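Local structure of elongation factor G (Thermus thermophilus, 2DY1) at residues A[410-415]-A[430-435]; A[522-527]-A[562-567]. The protein binds GTP with a magnesium ion and probably acts as a GTPase elongation factor in translation. All blocks are in the same frame, centred on the assembly; numbering follows the deposited sequence.

Interaction 1 of 2, residues A[410-415]-A[430-435]; sequences PSLKLE and ELHLAT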
loop_
_atom_site.group_PDB
_atom_site.type_symbol
_atom_site.label_atom_id
_atom_site.label_comp_id
_atom_site.label_asym_id
_atom_site.label_seq_id
_atom_site.Cartn_x
_atom_site.Cartn_y
_atom_site.Cartn_z
ATOM N N PRO A 410 0.537 -9.360 0.324
ATOM C CA PRO A 410 1.371 -9.082 1.496
ATOM C C PRO A 410 1.192 -7.661 2.049
ATOM O O PRO A 410 1.901 -7.262 2.989
ATOM C CB PRO A 410 2.799 -9.348 0.979
ATOM C CG PRO A 410 2.597 -10.260 -0.187
ATOM C CD PRO A 410 1.366 -9.692 -0.846
ATOM N N SER A 411 0.273 -6.881 1.461
ATOM C CA SER A 411 0.014 -5.539 1.982
ATOM C C SER A 411 -0.989 -5.612 3.136
ATOM O O SER A 411 -1.276 -4.604 3.774
ATOM C CB SER A 411 -0.512 -4.586 0.899
ATOM O OG SER A 411 -1.901 -4.771 0.657
ATOM N N LEU A 412 -1.552 -6.798 3.361
ATOM C CA LEU A 412 -2.429 -7.021 4.508
ATOM C C LEU A 412 -1.500 -7.519 5.633
ATOM O O LEU A 412 -0.417 -8.039 5.351
ATOM C CB LEU A 412 -3.441 -8.147 4.222
ATOM C CG LEU A 412 -4.533 -7.829 3.197
ATOM C CD1 LEU A 412 -5.169 -9.125 2.698
ATOM C CD2 LEU A 412 -5.574 -6.919 3.851
ATOM N N LYS A 413 -1.909 -7.361 6.889
ATOM C CA LYS A 413 -1.115 -7.883 8.011
ATOM C C LYS A 413 -2.089 -8.662 8.885
ATOM O O LYS A 413 -3.177 -8.201 9.167
ATOM C CB LYS A 413 -0.474 -6.755 8.820
ATOM C CG LYS A 413 0.431 -7.228 9.951
ATOM C CD LYS A 413 1.004 -6.025 10.687
ATOM C CE LYS A 413 1.443 -6.381 12.091
ATOM N NZ LYS A 413 1.354 -5.183 12.981
ATOM N N LEU A 414 -1.694 -9.848 9.308
ATOM C CA LEU A 414 -2.559 -10.675 10.132
ATOM C C LEU A 414 -1.841 -10.823 11.463
ATOM O O LEU A 414 -0.670 -11.184 11.480
ATOM C CB LEU A 414 -2.717 -12.030 9.448
ATOM C CG LEU A 414 -3.667 -13.068 10.014
ATOM C CD1 LEU A 414 -5.105 -12.546 9.970
ATOM C CD2 LEU A 414 -3.510 -14.334 9.193
ATOM N N GLU A 415 -2.526 -10.520 12.561
ATOM C CA GLU A 415 -1.903 -10.625 13.878
ATOM C C GLU A 415 -2.855 -11.068 14.980
ATOM O O GLU A 415 -4.029 -10.718 14.991
ATOM C CB GLU A 415 -1.302 -9.284 14.294
ATOM C CG GLU A 415 -2.335 -8.286 14.802
ATOM C CD GLU A 415 -1.727 -7.167 15.638
ATOM O OE1 GLU A 415 -1.046 -7.469 16.644
ATOM O OE2 GLU A 415 -1.939 -5.983 15.294
ATOM N N GLU A 430 -11.236 0.717 3.619
ATOM C CA GLU A 430 -12.483 -0.035 3.648
ATOM C C GLU A 430 -12.631 -0.924 2.398
ATOM O O GLU A 430 -13.019 -2.088 2.489
ATOM C CB GLU A 430 -13.667 0.960 3.765
ATOM C CG GLU A 430 -15.019 0.277 3.918
ATOM C CD GLU A 430 -16.188 1.235 4.160
ATOM O OE1 GLU A 430 -16.004 2.464 4.069
ATOM O OE2 GLU A 430 -17.301 0.731 4.438
ATOM N N LEU A 431 -12.316 -0.374 1.227
ATOM C CA LEU A 431 -12.421 -1.134 -0.006
ATOM C C LEU A 431 -11.406 -2.258 -0.002
ATOM O O LEU A 431 -11.721 -3.393 -0.386
ATOM C CB LEU A 431 -12.216 -0.212 -1.224
ATOM C CG LEU A 431 -12.127 -0.923 -2.582
ATOM C CD1 LEU A 431 -13.425 -1.674 -2.891
ATOM C CD2 LEU A 431 -11.831 0.096 -3.662
ATOM N N HIS A 432 -10.190 -1.964 0.452
ATOM C CA HIS A 432 -9.170 -3.021 0.497
ATOM C C HIS A 432 -9.689 -4.218 1.314
ATOM O O HIS A 432 -9.642 -5.366 0.855
ATOM C CB HIS A 432 -7.885 -2.466 1.121
ATOM C CG HIS A 432 -6.747 -3.444 1.133
ATOM N ND1 HIS A 432 -5.732 -3.378 2.061
ATOM C CD2 HIS A 432 -6.454 -4.491 0.324
ATOM C CE1 HIS A 432 -4.860 -4.348 1.825
ATOM N NE2 HIS A 432 -5.276 -5.037 0.777
ATOM N N LEU A 433 -10.188 -3.949 2.519
ATOM C CA LEU A 433 -10.679 -5.025 3.392
ATOM C C LEU A 433 -11.886 -5.740 2.794
ATOM O O LEU A 433 -12.037 -6.955 2.935
ATOM C CB LEU A 433 -11.005 -4.445 4.774
ATOM C CG LEU A 433 -9.759 -4.043 5.566
ATOM C CD1 LEU A 433 -10.187 -3.248 6.795
ATOM C CD2 LEU A 433 -8.940 -5.284 5.965
ATOM N N ALA A 434 -12.742 -5.003 2.090
ATOM C CA ALA A 434 -13.884 -5.642 1.456
ATOM C C ALA A 434 -13.389 -6.641 0.405
ATOM O O ALA A 434 -13.910 -7.750 0.301
ATOM C CB ALA A 434 -14.803 -4.574 0.790
ATOM N N THR A 435 -12.372 -6.258 -0.369
ATOM C CA THR A 435 -11.870 -7.178 -1.384
ATOM C C THR A 435 -11.196 -8.390 -0.759
ATOM O O THR A 435 -11.179 -9.454 -1.369
ATOM C CB THR A 435 -10.890 -6.497 -2.400
ATOM O OG1 THR A 435 -9.702 -6.026 -1.744
ATOM C CG2 THR A 435 -11.610 -5.347 -3.113
#
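Leu412 and Leu433 mark the closest backbone approach, 8.6 Å from CA to CA, where the turn leading into strand 413-416 passes the first turn of helix 430-442; at that spacing side chains alone bridge the gap. His432 does most of the bridging. With CG anti to the backbone N (chi1 -176°), its ring reaches away from the helix to Ser411 and Leu412. Leu412 meets the ring at a slant: CD2 lies 3.4 Å from His432 CE1, and CG also rests near CE1 and NE2. The same methyl reaches on to Leu433, CD2 to CD2 at 4.3 Å, so one leucine branch serves both an imidazole and an aliphatic neighbour. Ser411 OG comes within 3.2 Å of His432 CE1, but its angle to NE2 is poor and its hydrogen bond goes to Asp409 OD1. The other oxygen of that carboxylate, OD2, bonds to His432 NE2, while His432 ND1 accepts a hydrogen bond from the backbone N-H of His428. Both ring nitrogens are thus satisfied in a buried setting, and the ring's rotation is fixed. Replacing the imidazole by the methyl of an alanine is likely to leave Asp409 OD2 and His428 N without their ring partners and to open a gap beside Leu412. Leu412 also packs on helix 392-408 and Leu433 on strands 383-389 and 423-427, in the core of the ferredoxin-like beta-alpha-beta-beta-alpha-beta fold of EF-G domain III, with the side chain of His432 about 13 Å from the bound GTP.

Interaction 2 of 2, residues A[522-527]-A[562-567]; sequences KGVLAG and KVMAEA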
loop_
_atom_site.group_PDB
_atom_site.type_symbol
_atom_site.label_atom_id
_atom_site.label_comp_id
_atom_site.label_asym_id
_atom_site.label_seq_id
_atom_site.Cartn_x
_atom_site.Cartn_y
_atom_site.Cartn_z
ATOM N N LYS A 522 -4.272 -9.333 34.817
ATOM C CA LYS A 522 -5.708 -9.235 35.028
ATOM C C LYS A 522 -6.065 -8.416 36.266
ATOM O O LYS A 522 -6.121 -8.944 37.375
ATOM C CB LYS A 522 -6.307 -10.635 35.141
ATOM C CG LYS A 522 -6.272 -11.416 33.837
ATOM C CD LYS A 522 -6.944 -12.774 33.983
ATOM C CE LYS A 522 -6.999 -13.508 32.647
ATOM N NZ LYS A 522 -7.624 -14.857 32.773
ATOM N N GLY A 523 -6.323 -7.128 36.062
ATOM C CA GLY A 523 -6.666 -6.237 37.158
ATOM C C GLY A 523 -7.945 -6.568 37.901
ATOM O O GLY A 523 -8.853 -7.209 37.362
ATOM N N VAL A 524 -8.029 -6.101 39.143
ATOM C CA VAL A 524 -9.194 -6.366 39.979
ATOM C C VAL A 524 -10.439 -5.560 39.623
ATOM O O VAL A 524 -11.549 -5.947 39.988
ATOM C CB VAL A 524 -8.872 -6.123 41.483
ATOM C CG1 VAL A 524 -7.729 -7.019 41.920
ATOM C CG2 VAL A 524 -8.525 -4.668 41.716
ATOM N N LEU A 525 -10.275 -4.446 38.919
ATOM C CA LEU A 525 -11.425 -3.612 38.579
ATOM C C LEU A 525 -12.327 -4.231 37.520
ATOM O O LEU A 525 -13.541 -4.328 37.707
ATOM C CB LEU A 525 -10.969 -2.223 38.117
ATOM C CG LEU A 525 -12.084 -1.193 37.904
ATOM C CD1 LEU A 525 -13.056 -1.231 39.083
ATOM C CD2 LEU A 525 -11.477 0.197 37.749
ATOM N N ALA A 526 -11.738 -4.658 36.412
ATOM C CA ALA A 526 -12.519 -5.248 35.336
ATOM C C ALA A 526 -11.728 -6.288 34.552
ATOM O O ALA A 526 -12.067 -6.606 33.414
ATOM C CB ALA A 526 -13.019 -4.146 34.407
ATOM N N GLY A 527 -10.660 -6.800 35.157
ATOM C CA GLY A 527 -9.853 -7.828 34.512
ATOM C C GLY A 527 -8.912 -7.448 33.370
ATOM O O GLY A 527 -8.452 -8.324 32.638
ATOM N N LYS A 562 -4.659 -8.812 46.460
ATOM C CA LYS A 562 -5.154 -8.210 47.694
ATOM C C LYS A 562 -4.829 -6.726 47.772
ATOM O O LYS A 562 -5.694 -5.897 48.045
ATOM C CB LYS A 562 -4.534 -8.923 48.902
ATOM C CG LYS A 562 -4.889 -8.292 50.241
ATOM C CD LYS A 562 -4.111 -8.930 51.398
ATOM C CE LYS A 562 -4.283 -10.452 51.435
ATOM N NZ LYS A 562 -3.606 -11.086 52.621
ATOM N N VAL A 563 -3.567 -6.385 47.522
ATOM C CA VAL A 563 -3.160 -4.999 47.626
ATOM C C VAL A 563 -3.765 -4.065 46.580
ATOM O O VAL A 563 -4.162 -2.946 46.904
ATOM C CB VAL A 563 -1.610 -4.890 47.606
ATOM C CG1 VAL A 563 -1.184 -3.445 47.817
ATOM C CG2 VAL A 563 -1.025 -5.777 48.709
ATOM N N MET A 564 -3.843 -4.506 45.326
ATOM C CA MET A 564 -4.406 -3.634 44.304
ATOM C C MET A 564 -5.835 -3.215 44.652
ATOM O O MET A 564 -6.245 -2.086 44.368
ATOM C CB MET A 564 -4.405 -4.314 42.935
ATOM C CG MET A 564 -5.045 -3.445 41.869
ATOM S SD MET A 564 -5.123 -4.228 40.259
ATOM C CE MET A 564 -6.021 -2.918 39.346
ATOM N N ALA A 565 -6.586 -4.114 45.274
ATOM C CA ALA A 565 -7.971 -3.816 45.644
ATOM C C ALA A 565 -8.083 -2.714 46.701
ATOM O O ALA A 565 -9.118 -2.043 46.815
ATOM C CB ALA A 565 -8.651 -5.078 46.137
ATOM N N GLU A 566 -7.020 -2.526 47.479
ATOM C CA GLU A 566 -7.012 -1.503 48.516
ATOM C C GLU A 566 -6.358 -0.245 47.983
ATOM O O GLU A 566 -6.282 0.766 48.682
ATOM C CB GLU A 566 -6.215 -1.986 49.735
ATOM C CG GLU A 566 -6.486 -3.426 50.144
ATOM C CD GLU A 566 -5.562 -3.907 51.260
ATOM O OE1 GLU A 566 -5.675 -5.087 51.654
ATOM O OE2 GLU A 566 -4.724 -3.112 51.743
ATOM N N ALA A 567 -5.904 -0.294 46.733
ATOM C CA ALA A 567 -5.204 0.842 46.146
ATOM C C ALA A 567 -6.028 1.745 45.228
ATOM O O ALA A 567 -5.470 2.471 44.404
ATOM C CB ALA A 567 -3.963 0.341 45.411
#
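Met564 reaches from helix 549-566 to the loop at Gly523 and Val524, and its path can be followed atom by atom. CB starts out toward the loop, and CG, swung opposite the backbone N (chi1 177°), meets Val524 CG2 at 3.7 Å. The chain stays extended beyond CG, which carries SD as far as the loop backbone. There the sulfur receives a weak hydrogen bond from Val524 N, long at 3.6 Å but nearly straight, with an N-H...S angle of 173°. SD also lies 4.0 Å from Gly523 CA. The tip, CE, sits beside both Val524 N, at 3.8 Å, and Val524 CG2; a beta carbon on Gly523 would come tightly against this methyl, so glycine suits the place. The side chains of Val524 and Met564 run alongside each other, pointing opposite ways, and Val524 CG2 also covers the backbone at Ala565 CA, 4.1 Å away. The small side chain of Ala565 lets the valine lie close to the chain there, on the side open to solvent. Met564 itself is buried, and Glu458, Ile460, Leu487 and Pro569 touch it from three strands of the surrounding sheets. A long, unbranched thioether suits this role: it packs as a hydrocarbon along its length and still offers a soft acceptor to a loop amide, so the contact is chiefly apolar, with a weak polar component that gives it some direction.

How the interactions relate
The two contacts hold different elements in different domains: interaction 1 lies in domain III near the middle of the molecule, and interaction 2 in domain IV toward one end. Their centres are 38 Å apart, their nearest atoms about 18 Å, and they do not touch. In each, a helix residue reaches across to a loop or turn. All the touching residues of interaction 1 are buried, and its aromatic ring has hydrogen-bond partners just outside the two segments. Interaction 2 is half surface: a buried thioether is flanked by exposed valine and alanine, and its one polar link is weak. The first stands one domain away from the nucleotide, without touching it; the second is away from the nucleotide and metal sites.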